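Local coordinates for histidinol dehydrogenase (Elizabethkingia anophelis NUHP1, PDB 6AN0), which probably catalyses the last step of histidine biosynthesis, the two successive NAD-dependent oxidations that turn L-histidinol into L-histidine, with a zinc ion as cofactor, at residues A[24-29]-A[240-245]; A[249-254]-A[354-359]; A[316-321]-A[343-348]. All coordinates share one frame; numbering follows the deposited sequence.

Contact 1: A[24-29]-A[240-245]; sequences IQRPVQ and PSEVLV
Arg26 reaches from the loop after helix 20-23 to Glu242, the first residue of strand 242-247, and the two form a paired salt bridge. The Arg26 chain bends at chi2 (71°) and is extended beyond, which turns the guanidinium side-on to the carboxylate. NE meets Glu242 OE2 at 3.1 Å and NH2 meets Glu242 OE1 at 2.8 Å, both nearly straight. Each oxygen lies close to the guanidinium plane, but that plane is tilted 37° from the carboxylate: OE1 is met on its syn side, OE2 from above the carboxylate plane. The Glu242 chain, extended beyond CG, carries the carboxylate out from the strand to the arginine, and the two side chains cross at about a right angle. Further along, Gln29 touches the ring of Pro240 more loosely, its OE1 3.8 Å from Pro240 CD, at the exposed edge of the contact.

Both charged groups have further partners. Arg26 NH1 bonds to the carbonyl O of Tyr327, whose ring also makes a cation-pi contact with the arginine, while Glu242 OE1 accepts from Glu330 N and OE2 from Asn376 N. With two donors on each oxygen, the buried carboxylate is fixed in rotation and probably kept ionised. Glu330 is probably one of two proton acceptors, with His331, and Ser241, next to Glu242, is predicted to bind substrate. The salt bridge thus belongs to the second shell of the probable active site: through OE1, Glu242 holds the backbone of Glu330, and Arg26 in turn holds Glu242.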
ATOM      1  N   ILE A  24     -20.457  15.946  -5.254  1.00 40.37           N
ATOM      2  CA  ILE A  24     -19.132  15.457  -4.871  1.00 41.85           C
ATOM      3  C   ILE A  24     -18.274  15.075  -6.071  1.00 37.79           C
ATOM      4  O   ILE A  24     -17.118  14.668  -5.891  1.00 37.23           O
ATOM      5  CB  ILE A  24     -19.237  14.251  -3.913  1.00 51.41           C
ATOM      6  CG1 ILE A  24     -20.086  13.137  -4.531  1.00 55.65           C
ATOM      7  CG2 ILE A  24     -19.806  14.679  -2.568  1.00 47.93           C
ATOM      8  CD1 ILE A  24     -20.224  11.914  -3.643  1.00 55.75           C
ATOM      9  N   GLN A  25     -18.795  15.197  -7.292  1.00 42.50           N
ATOM     10  CA  GLN A  25     -18.080  14.717  -8.468  1.00 36.43           C
ATOM     11  C   GLN A  25     -16.911  15.627  -8.835  1.00 37.91           C
ATOM     12  O   GLN A  25     -17.061  16.851  -8.931  1.00 36.83           O
ATOM     13  CB  GLN A  25     -19.039  14.606  -9.653  1.00 50.11           C
ATOM     14  CG  GLN A  25     -20.153  13.611  -9.439  1.00 61.19           C
ATOM     15  CD  GLN A  25     -19.637  12.198  -9.292  1.00 74.21           C
ATOM     16  OE1 GLN A  25     -18.608  11.835  -9.869  1.00 73.51           O
ATOM     17  NE2 GLN A  25     -20.344  11.390  -8.510  1.00 79.21           N
ATOM     18  N   ARG A  26     -15.743  15.025  -9.048  1.00 38.15           N
ATOM     19  CA  ARG A  26     -14.649  15.748  -9.662  1.00 36.28           C
ATOM     20  C   ARG A  26     -14.966  15.983 -11.138  1.00 40.14           C
ATOM     21  O   ARG A  26     -15.868  15.349 -11.694  1.00 36.41           O
ATOM     22  CB  ARG A  26     -13.339  14.974  -9.518  1.00 32.26           C
ATOM     23  CG  ARG A  26     -12.625  15.193  -8.188  1.00 40.96           C
ATOM     24  CD  ARG A  26     -13.365  14.519  -7.048  1.00 32.01           C
ATOM     25  NE  ARG A  26     -12.563  14.481  -5.825  1.00 30.98           N
ATOM     26  CZ  ARG A  26     -12.975  13.928  -4.690  1.00 33.71           C
ATOM     27  NH1 ARG A  26     -14.184  13.381  -4.634  1.00 32.34           N
ATOM     28  NH2 ARG A  26     -12.188  13.929  -3.614  1.00 31.02           N
ATOM     29  N   PRO A  27     -14.266  16.918 -11.784  1.00 37.03           N
ATOM     30  CA  PRO A  27     -14.397  17.039 -13.239  1.00 41.30           C
ATOM     31  C   PRO A  27     -13.936  15.756 -13.914  1.00 48.44           C
ATOM     32  O   PRO A  27     -13.063  15.045 -13.410  1.00 44.41           O
ATOM     33  CB  PRO A  27     -13.491  18.227 -13.590  1.00 36.40           C
ATOM     34  CG  PRO A  27     -12.622  18.447 -12.381  1.00 43.85           C
ATOM     35  CD  PRO A  27     -13.415  17.976 -11.208  1.00 40.76           C
ATOM     36  N   VAL A  28     -14.563  15.444 -15.053  1.00 45.93           N
ATOM     37  CA  VAL A  28     -14.213  14.228 -15.776  1.00 37.60           C
ATOM     38  C   VAL A  28     -12.752  14.299 -16.196  1.00 41.82           C
ATOM     39  O   VAL A  28     -12.184  15.385 -16.369  1.00 36.27           O
ATOM     40  CB  VAL A  28     -15.130  14.025 -16.996  1.00 43.26           C
ATOM     41  CG1 VAL A  28     -16.571  13.813 -16.557  1.00 47.36           C
ATOM     42  CG2 VAL A  28     -15.030  15.210 -17.928  1.00 40.18           C
ATOM     43  N   GLN A  29     -12.125  13.130 -16.322  1.00 41.61           N
ATOM     44  CA  GLN A  29     -10.755  13.030 -16.798  1.00 36.54           C
ATOM     45  C   GLN A  29     -10.729  12.491 -18.223  1.00 38.14           C
ATOM     46  O   GLN A  29     -11.717  11.953 -18.724  1.00 46.35           O
ATOM     47  CB  GLN A  29      -9.918  12.130 -15.885  1.00 44.46           C
ATOM     48  CG  GLN A  29      -9.812  12.657 -14.469  1.00 52.75           C
ATOM     49  CD  GLN A  29      -8.797  11.899 -13.642  1.00 61.79           C
ATOM     50  OE1 GLN A  29      -7.603  12.201 -13.675  1.00 64.36           O
ATOM     51  NE2 GLN A  29      -9.264  10.908 -12.897  1.00 61.48           N
ATOM     52  N   PRO A 240      -5.730  15.128 -10.304  1.00 32.23           N
ATOM     53  CA  PRO A 240      -5.496  16.553 -10.022  1.00 28.16           C
ATOM     54  C   PRO A 240      -5.715  16.881  -8.548  1.00 25.35           C
ATOM     55  O   PRO A 240      -6.476  16.217  -7.843  1.00 30.17           O
ATOM     56  CB  PRO A 240      -6.530  17.272 -10.902  1.00 34.06           C
ATOM     57  CG  PRO A 240      -7.104  16.206 -11.828  1.00 46.41           C
ATOM     58  CD  PRO A 240      -6.949  14.906 -11.099  1.00 34.73           C
ATOM     59  N   SER A 241      -5.046  17.936  -8.094  1.00 28.76           N
ATOM     60  CA  SER A 241      -5.116  18.307  -6.688  1.00 30.18           C
ATOM     61  C   SER A 241      -6.412  19.050  -6.384  1.00 30.63           C
ATOM     62  O   SER A 241      -7.115  19.530  -7.279  1.00 28.89           O
ATOM     63  CB  SER A 241      -3.909  19.151  -6.296  1.00 34.69           C
ATOM     64  OG  SER A 241      -3.757  20.239  -7.182  1.00 44.78           O
ATOM     65  N   GLU A 242      -6.725  19.141  -5.093  1.00 23.09           N
ATOM     66  CA  GLU A 242      -8.036  19.628  -4.678  1.00 21.54           C
ATOM     67  C   GLU A 242      -7.983  20.073  -3.219  1.00 19.78           C
ATOM     68  O   GLU A 242      -7.136  19.620  -2.442  1.00 22.75           O
ATOM     69  CB  GLU A 242      -9.094  18.533  -4.874  1.00 26.33           C
ATOM     70  CG  GLU A 242      -8.728  17.315  -4.054  1.00 31.80           C
ATOM     71  CD  GLU A 242      -9.495  16.057  -4.383  1.00 32.23           C
ATOM     72  OE1 GLU A 242      -9.738  15.291  -3.424  1.00 24.49           O
ATOM     73  OE2 GLU A 242      -9.812  15.807  -5.577  1.00 30.97           O
ATOM     74  N   VAL A 243      -8.886  20.976  -2.853  1.00 21.89           N
ATOM     75  CA  VAL A 243      -9.072  21.349  -1.453  1.00 22.04           C
ATOM     76  C   VAL A 243     -10.564  21.469  -1.174  1.00 20.61           C
ATOM     77  O   VAL A 243     -11.353  21.876  -2.031  1.00 24.58           O
ATOM     78  CB  VAL A 243      -8.335  22.668  -1.074  1.00 21.06           C
ATOM     79  CG1 VAL A 243      -8.950  23.881  -1.789  1.00 19.90           C
ATOM     80  CG2 VAL A 243      -8.351  22.893   0.445  1.00 22.05           C
ATOM     81  N   LEU A 244     -10.949  21.117   0.049  1.00 21.03           N
ATOM     82  CA  LEU A 244     -12.273  21.416   0.564  1.00 23.02           C
ATOM     83  C   LEU A 244     -12.090  22.213   1.844  1.00 25.10           C
ATOM     84  O   LEU A 244     -11.292  21.825   2.704  1.00 18.31           O
ATOM     85  CB  LEU A 244     -13.079  20.134   0.811  1.00 20.23           C
ATOM     86  CG  LEU A 244     -14.552  20.257   1.224  1.00 20.38           C
ATOM     87  CD1 LEU A 244     -15.326  19.041   0.730  1.00 24.72           C
ATOM     88  CD2 LEU A 244     -14.707  20.403   2.753  1.00 21.34           C
ATOM     89  N   VAL A 245     -12.783  23.343   1.940  1.00 22.67           N
ATOM     90  CA  VAL A 245     -12.740  24.222   3.103  1.00 23.11           C
ATOM     91  C   VAL A 245     -14.111  24.216   3.760  1.00 22.74           C
ATOM     92  O   VAL A 245     -15.134  24.318   3.075  1.00 25.43           O
ATOM     93  CB  VAL A 245     -12.343  25.661   2.712  1.00 23.37           C
ATOM     94  CG1 VAL A 245     -12.278  26.570   3.956  1.00 22.60           C
ATOM     95  CG2 VAL A 245     -11.034  25.664   1.935  1.00 21.33           C
TER

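Contact 2: A[249-254]-A[354-359]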
ATOM      1  N   THR A 249     -18.891  31.352  10.918  1.00 28.48           N
ATOM      2  CA  THR A 249     -18.814  32.800  11.085  1.00 32.05           C
ATOM      3  C   THR A 249     -17.481  33.269  11.669  1.00 30.59           C
ATOM      4  O   THR A 249     -17.190  34.470  11.609  1.00 32.64           O
ATOM      5  CB  THR A 249     -19.971  33.294  11.969  1.00 31.04           C
ATOM      6  OG1 THR A 249     -19.914  32.627  13.234  1.00 35.08           O
ATOM      7  CG2 THR A 249     -21.308  32.995  11.312  1.00 34.95           C
ATOM      8  N   THR A 250     -16.663  32.371  12.219  1.00 24.09           N
ATOM      9  CA  THR A 250     -15.358  32.764  12.742  1.00 25.70           C
ATOM     10  C   THR A 250     -14.256  32.693  11.697  1.00 33.96           C
ATOM     11  O   THR A 250     -13.122  33.087  11.990  1.00 30.21           O
ATOM     12  CB  THR A 250     -14.947  31.891  13.936  1.00 25.89           C
ATOM     13  OG1 THR A 250     -14.603  30.570  13.480  1.00 32.91           O
ATOM     14  CG2 THR A 250     -16.066  31.803  14.958  1.00 37.39           C
ATOM     15  N   ALA A 251     -14.551  32.195  10.499  1.00 31.54           N
ATOM     16  CA  ALA A 251     -13.548  32.161   9.452  1.00 27.48           C
ATOM     17  C   ALA A 251     -13.276  33.573   8.935  1.00 25.59           C
ATOM     18  O   ALA A 251     -14.104  34.478   9.054  1.00 26.98           O
ATOM     19  CB  ALA A 251     -14.001  31.257   8.304  1.00 26.33           C
ATOM     20  N   ASN A 252     -12.086  33.753   8.361  1.00 28.62           N
ATOM     21  CA  ASN A 252     -11.702  35.024   7.767  1.00 32.70           C
ATOM     22  C   ASN A 252     -11.887  34.917   6.261  1.00 27.69           C
ATOM     23  O   ASN A 252     -11.127  34.187   5.606  1.00 28.27           O
ATOM     24  CB  ASN A 252     -10.250  35.367   8.110  1.00 32.82           C
ATOM     25  CG  ASN A 252      -9.827  36.736   7.596  1.00 42.58           C
ATOM     26  OD1 ASN A 252     -10.073  37.087   6.444  1.00 38.49           O
ATOM     27  ND2 ASN A 252      -9.168  37.511   8.452  1.00 34.21           N
ATOM     28  N   PRO A 253     -12.872  35.600   5.670  1.00 29.57           N
ATOM     29  CA  PRO A 253     -13.098  35.443   4.223  1.00 25.74           C
ATOM     30  C   PRO A 253     -11.884  35.775   3.368  1.00 28.68           C
ATOM     31  O   PRO A 253     -11.700  35.147   2.315  1.00 25.33           O
ATOM     32  CB  PRO A 253     -14.276  36.393   3.953  1.00 28.39           C
ATOM     33  CG  PRO A 253     -15.017  36.407   5.250  1.00 34.49           C
ATOM     34  CD  PRO A 253     -13.948  36.366   6.316  1.00 28.23           C
ATOM     35  N   GLU A 254     -11.044  36.736   3.777  1.00 28.39           N
ATOM     36  CA  GLU A 254      -9.822  36.995   3.018  1.00 31.82           C
ATOM     37  C   GLU A 254      -8.904  35.782   3.031  1.00 32.81           C
ATOM     38  O   GLU A 254      -8.300  35.443   2.007  1.00 26.64           O
ATOM     39  CB  GLU A 254      -9.074  38.210   3.564  1.00 30.04           C
ATOM     40  CG  GLU A 254      -7.854  38.566   2.698  1.00 30.94           C
ATOM     41  CD  GLU A 254      -6.982  39.647   3.300  1.00 42.38           C
ATOM     42  OE1 GLU A 254      -6.824  39.678   4.540  1.00 45.64           O
ATOM     43  OE2 GLU A 254      -6.451  40.465   2.527  1.00 39.95           O
ATOM     44  N   LEU A 354      -6.045  23.021  10.636  1.00 20.37           N
ATOM     45  CA  LEU A 354      -6.947  23.408  11.724  1.00 19.52           C
ATOM     46  C   LEU A 354      -6.854  24.893  12.059  1.00 21.78           C
ATOM     47  O   LEU A 354      -5.792  25.377  12.461  1.00 25.74           O
ATOM     48  CB  LEU A 354      -6.637  22.583  12.968  1.00 19.63           C
ATOM     49  CG  LEU A 354      -6.712  21.074  12.773  1.00 25.89           C
ATOM     50  CD1 LEU A 354      -6.290  20.428  14.088  1.00 29.17           C
ATOM     51  CD2 LEU A 354      -8.133  20.642  12.380  1.00 19.01           C
ATOM     52  N   GLY A 355      -7.985  25.601  11.948  1.00 21.01           N
ATOM     53  CA  GLY A 355      -8.078  26.977  12.398  1.00 21.95           C
ATOM     54  C   GLY A 355      -7.569  27.956  11.349  1.00 22.37           C
ATOM     55  O   GLY A 355      -7.023  27.585  10.316  1.00 26.13           O
ATOM     56  N   ASN A 356      -7.724  29.251  11.655  1.00 23.91           N
ATOM     57  CA  ASN A 356      -7.533  30.285  10.639  1.00 22.95           C
ATOM     58  C   ASN A 356      -6.078  30.483  10.222  1.00 27.79           C
ATOM     59  O   ASN A 356      -5.826  31.100   9.185  1.00 24.94           O
ATOM     60  CB  ASN A 356      -8.102  31.624  11.132  1.00 24.13           C
ATOM     61  CG  ASN A 356      -9.621  31.657  11.107  1.00 24.68           C
ATOM     62  OD1 ASN A 356     -10.260  30.770  10.535  1.00 29.76           O
ATOM     63  ND2 ASN A 356     -10.208  32.686  11.716  1.00 25.76           N
ATOM     64  N   PHE A 357      -5.104  30.019  11.000  1.00 27.95           N
ATOM     65  CA  PHE A 357      -3.719  30.284  10.643  1.00 22.44           C
ATOM     66  C   PHE A 357      -3.015  29.062  10.061  1.00 26.47           C
ATOM     67  O   PHE A 357      -1.813  29.122   9.792  1.00 27.56           O
ATOM     68  CB  PHE A 357      -2.983  30.862  11.858  1.00 28.69           C
ATOM     69  CG  PHE A 357      -3.531  32.204  12.262  1.00 30.04           C
ATOM     70  CD1 PHE A 357      -3.167  33.344  11.563  1.00 32.52           C
ATOM     71  CD2 PHE A 357      -4.479  32.310  13.265  1.00 38.61           C
ATOM     72  CE1 PHE A 357      -3.700  34.581  11.891  1.00 32.80           C
ATOM     73  CE2 PHE A 357      -5.020  33.545  13.596  1.00 42.18           C
ATOM     74  CZ  PHE A 357      -4.625  34.677  12.908  1.00 44.21           C
ATOM     75  N   SER A 358      -3.749  27.974   9.818  1.00 24.52           N
ATOM     76  CA  SER A 358      -3.205  26.772   9.196  1.00 20.90           C
ATOM     77  C   SER A 358      -3.526  26.843   7.702  1.00 23.82           C
ATOM     78  O   SER A 358      -4.559  26.357   7.255  1.00 25.19           O
ATOM     79  CB  SER A 358      -3.802  25.514   9.826  1.00 20.58           C
ATOM     80  OG  SER A 358      -3.561  25.442  11.227  1.00 23.26           O
ATOM     81  N   CYS A 359      -2.653  27.464   6.921  1.00 26.01           N
ATOM     82  CA  CYS A 359      -2.921  27.507   5.490  1.00 28.24           C
ATOM     83  C   CYS A 359      -2.344  26.271   4.803  1.00 23.36           C
ATOM     84  O   CYS A 359      -1.432  25.610   5.305  1.00 29.03           O
ATOM     85  CB  CYS A 359      -2.374  28.790   4.852  1.00 33.69           C
ATOM     86  SG  CYS A 359      -0.598  29.061   5.042  1.00 36.56           S
TER
HETATM   87  O   HOH W   1     -12.080  29.838  12.724  1.00 32.70           O
HETATM   88  O   HOH W   2     -10.231  31.555   8.016  1.00 26.18           O
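The backbones come nearest at Ala251 and Asn356, whose CA atoms are 6.4 Å apart, where the segment leading into helix 253-264 passes a type I beta turn running from Gly355 to Ser358. The Asn356 side chain leaves that turn toward 249-254, its CG anti to its own carbonyl carbon (chi1 -74°), and both ends of the amide are used. ND2 donates to the Thr250 carbonyl O at 3.0 Å, almost straight at 171°; the acceptor lies in the amide plane, while the donor is tilted modestly from the carbonyl plane. OD1 rests 3.7 Å from Ala251 CA and is served by two waters. One gives a proton to Asn356 OD1 at 3.0 Å and another to Thr250 OG1, whose hydroxyl also bonds to Asp248. The second water accepts from Asn252 N at 2.9 Å and donates, weakly, to Asn356 OD1. One direct bond, one water bridge and a second, weaker one should hold the amide's rotation.

Asn252 is the N-cap of helix 253-264: its OD1 accepts from Phe255 N and, weakly, from Glu254 N. In the turn, Ser358 OG reaches back to the Leu354 carbonyl O at 2.6 Å and also bonds to Val399 N of the second subunit.

The contact lies on the surface, away from the zinc and substrate sites, and joins the entry to helix 253-264 with the exit from strand 351-354. Strand 331-335 runs beside both, Ala335 touching Ala251 and Asn356. Strand 351-354 is the last of the parallel sheet within this chain; at Leu354 it pairs in parallel with a strand of the second subunit, and Arg430 of that subunit bonds to Asn356 O.

Contact 3: A[316-321]-A[343-348]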
ATOM      1  N   SER A 316     -25.260  23.321   9.126  1.00 35.57           N
ATOM      2  CA  SER A 316     -24.536  22.988  10.347  1.00 36.90           C
ATOM      3  C   SER A 316     -23.142  22.494   9.989  1.00 34.80           C
ATOM      4  O   SER A 316     -22.899  22.020   8.875  1.00 37.22           O
ATOM      5  CB  SER A 316     -25.276  21.933  11.180  1.00 41.20           C
ATOM      6  OG  SER A 316     -25.198  20.654  10.577  1.00 43.20           O
ATOM      7  N   ILE A 317     -22.224  22.614  10.957  1.00 41.71           N
ATOM      8  CA  ILE A 317     -20.872  22.081  10.775  1.00 37.30           C
ATOM      9  C   ILE A 317     -20.919  20.565  10.640  1.00 32.52           C
ATOM     10  O   ILE A 317     -20.165  19.975   9.858  1.00 32.90           O
ATOM     11  CB  ILE A 317     -19.951  22.526  11.931  1.00 36.97           C
ATOM     12  CG1 ILE A 317     -19.747  24.040  11.896  1.00 40.65           C
ATOM     13  CG2 ILE A 317     -18.591  21.823  11.867  1.00 32.42           C
ATOM     14  CD1 ILE A 317     -19.047  24.603  13.118  1.00 38.72           C
ATOM     15  N   GLU A 318     -21.811  19.905  11.389  1.00 34.20           N
ATOM     16  CA  GLU A 318     -21.867  18.454  11.262  0.58 35.03           C
ATOM     17  C   GLU A 318     -22.334  18.037   9.870  1.00 37.98           C
ATOM     18  O   GLU A 318     -21.845  17.028   9.348  1.00 33.43           O
ATOM     19  CB  GLU A 318     -22.751  17.828  12.349  0.58 41.53           C
ATOM     20  CG  GLU A 318     -22.241  17.962  13.811  0.58 43.56           C
ATOM     21  CD  GLU A 318     -20.797  17.479  14.071  0.58 35.69           C
ATOM     22  OE1 GLU A 318     -20.120  18.146  14.868  0.58 47.56           O
ATOM     23  OE2 GLU A 318     -20.334  16.452  13.535  0.58 26.67           O
ATOM     24  N   LYS A 319     -23.230  18.800   9.234  1.00 33.64           N
ATOM     25  CA  LYS A 319     -23.593  18.495   7.851  1.00 35.79           C
ATOM     26  C   LYS A 319     -22.415  18.719   6.909  1.00 36.25           C
ATOM     27  O   LYS A 319     -22.200  17.933   5.973  1.00 28.00           O
ATOM     28  CB  LYS A 319     -24.783  19.348   7.407  1.00 34.12           C
ATOM     29  CG  LYS A 319     -26.059  18.573   7.196  1.00 42.35           C
ATOM     30  CD  LYS A 319     -27.172  19.496   6.739  1.00 43.35           C
ATOM     31  CE  LYS A 319     -28.531  18.854   6.926  1.00 56.59           C
ATOM     32  NZ  LYS A 319     -29.610  19.795   6.547  1.00 60.42           N
ATOM     33  N   CYS A 320     -21.653  19.795   7.129  1.00 25.79           N
ATOM     34  CA  CYS A 320     -20.476  20.050   6.304  1.00 23.47           C
ATOM     35  C   CYS A 320     -19.480  18.901   6.395  1.00 27.35           C
ATOM     36  O   CYS A 320     -18.920  18.475   5.377  1.00 26.41           O
ATOM     37  CB  CYS A 320     -19.808  21.360   6.722  1.00 21.75           C
ATOM     38  SG  CYS A 320     -20.758  22.871   6.379  1.00 27.83           S
ATOM     39  N   ILE A 321     -19.235  18.401   7.612  1.00 28.07           N
ATOM     40  CA  ILE A 321     -18.324  17.271   7.805  1.00 25.23           C
ATOM     41  C   ILE A 321     -18.840  16.040   7.070  1.00 28.60           C
ATOM     42  O   ILE A 321     -18.066  15.294   6.453  1.00 26.88           O
ATOM     43  CB  ILE A 321     -18.141  16.983   9.309  1.00 30.87           C
ATOM     44  CG1 ILE A 321     -17.511  18.181  10.038  1.00 30.56           C
ATOM     45  CG2 ILE A 321     -17.317  15.709   9.524  1.00 31.42           C
ATOM     46  CD1 ILE A 321     -16.028  18.300   9.847  1.00 45.27           C
ATOM     47  N   THR A 343     -12.588  16.982  14.934  1.00 31.44           N
ATOM     48  CA  THR A 343     -11.638  16.182  14.165  1.00 27.23           C
ATOM     49  C   THR A 343     -11.929  14.684  14.273  1.00 24.91           C
ATOM     50  O   THR A 343     -11.609  13.927  13.345  1.00 26.14           O
ATOM     51  CB  THR A 343     -10.193  16.476  14.596  1.00 28.36           C
ATOM     52  OG1 THR A 343     -10.070  16.364  16.012  1.00 30.09           O
ATOM     53  CG2 THR A 343      -9.755  17.881  14.168  1.00 31.61           C
ATOM     54  N   ASP A 344     -12.522  14.232  15.391  1.00 24.59           N
ATOM     55  CA  ASP A 344     -12.853  12.814  15.512  1.00 24.67           C
ATOM     56  C   ASP A 344     -13.883  12.385  14.476  1.00 30.28           C
ATOM     57  O   ASP A 344     -13.934  11.205  14.115  1.00 30.60           O
ATOM     58  CB  ASP A 344     -13.391  12.486  16.908  1.00 27.00           C
ATOM     59  CG  ASP A 344     -12.307  12.406  17.964  1.00 35.71           C
ATOM     60  OD1 ASP A 344     -11.114  12.483  17.625  1.00 36.17           O
ATOM     61  OD2 ASP A 344     -12.665  12.275  19.158  1.00 38.57           O
ATOM     62  N   LYS A 345     -14.734  13.319  14.017  1.00 24.50           N
ATOM     63  CA  LYS A 345     -15.787  13.032  13.049  1.00 23.03           C
ATOM     64  C   LYS A 345     -15.286  12.974  11.607  1.00 26.17           C
ATOM     65  O   LYS A 345     -16.053  12.571  10.724  1.00 26.37           O
ATOM     66  CB  LYS A 345     -16.893  14.090  13.133  1.00 31.28           C
ATOM     67  CG  LYS A 345     -17.461  14.319  14.523  1.00 32.96           C
ATOM     68  CD  LYS A 345     -18.090  13.055  15.071  1.00 49.48           C
ATOM     69  CE  LYS A 345     -19.311  13.380  15.931  1.00 69.59           C
ATOM     70  NZ  LYS A 345     -19.067  14.494  16.891  1.00 69.66           N
ATOM     71  N   ILE A 346     -14.050  13.382  11.344  1.00 25.21           N
ATOM     72  CA  ILE A 346     -13.479  13.283  10.001  1.00 22.88           C
ATOM     73  C   ILE A 346     -13.089  11.837   9.738  1.00 33.58           C
ATOM     74  O   ILE A 346     -12.342  11.236  10.518  1.00 28.29           O
ATOM     75  CB  ILE A 346     -12.259  14.200   9.863  1.00 21.13           C
ATOM     76  CG1 ILE A 346     -12.641  15.658  10.106  1.00 24.49           C
ATOM     77  CG2 ILE A 346     -11.590  14.011   8.492  1.00 22.37           C
ATOM     78  CD1 ILE A 346     -11.430  16.544  10.293  1.00 34.07           C
ATOM     79  N   THR A 347     -13.572  11.269   8.625  1.00 21.28           N
ATOM     80  CA  THR A 347     -13.276   9.870   8.348  1.00 23.57           C
ATOM     81  C   THR A 347     -12.451   9.639   7.097  1.00 22.14           C
ATOM     82  O   THR A 347     -11.768   8.612   7.028  1.00 21.61           O
ATOM     83  CB  THR A 347     -14.558   9.023   8.244  1.00 25.86           C
ATOM     84  OG1 THR A 347     -15.429   9.565   7.248  1.00 30.01           O
ATOM     85  CG2 THR A 347     -15.279   8.961   9.597  1.00 36.62           C
ATOM     86  N   SER A 348     -12.488  10.547   6.120  1.00 21.69           N
ATOM     87  CA  SER A 348     -11.614  10.472   4.954  1.00 21.06           C
ATOM     88  C   SER A 348     -11.138  11.870   4.605  1.00 22.06           C
ATOM     89  O   SER A 348     -11.959  12.750   4.317  1.00 21.96           O
ATOM     90  CB  SER A 348     -12.319   9.851   3.742  1.00 21.77           C
ATOM     91  OG  SER A 348     -12.637   8.496   3.962  1.00 23.88           O
TER
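Ile321 places CG2 anti to its backbone N (CG1 at chi1 -62°), and this methyl meets the backbone of Lys345, whose own chain bends at chi2, chi3 and chi4 to curl past Glu318. Ile321 CG2 sits 3.6 Å from Lys345 O and 4.0 Å from Lys345 CB, the two side chains crossing at about a right angle. The other branch of the isoleucine, through CD1, packs on Ile346 CG1 at 4.3 Å, an apolar touch next to the closest backbone approach, Ile321 to Ile346. In one of its two modelled conformers Glu318, one helical turn before Ile321, lies across the lysine chain, a tentative contact: OE2 is 3.7 Å from Lys345 CG. There the ammonium NZ stays 4.1 Å from Glu318 OE2, too far for a salt bridge, although the opposite charges should attract.

In this ALDH-like chain, helix 317-327 connects parallel strands 310-313 and 331-335 in a beta-alpha-beta crossover that passes over strands 271-276 and 242-247; Cys320 and Ile321 lie on Ile246 of the latter. Ile346 lies over strands 331-335 and 351-354, against Leu332, Leu334 and Val352, so the two isoleucines lie between the helix and the sheet, while Glu318 and Lys345 make the outer edge. Ser316 is the N-cap just before the helix, its OG accepting from Lys319 N at 3.0 Å.

The loop carrying Lys345 is held by polar bonds as well. Asn325, a turn further along the helix, gives ND2 to Lys345 O and takes Thr347 N on OD1. From the second subunit, Arg124 bonds to the carbonyl O atoms of Thr343 and Ile346, and Lys392 to Thr347 O and Ser348 OG.

Overall arrangement
All three contacts belong to the part of the chain built on the six-stranded parallel sheet. Contact 1, at the start of strand 242-247, closes before contacts 2 and 3 open. Contact 2 begins just after that strand and ends beyond strand 351-354; contact 3 is nested inside the loop it closes, and the two meet where Leu354 packs on Thr343. The centres of contacts 1 and 2 are about 21 Å apart. Those of contacts 1 and 3 are about 18 Å apart, and those of contacts 2 and 3 about 17 Å. Contacts 2 and 3 face the second subunit, so the sheet probably carries active-site residues near contact 1 and meets its partner elsewhere.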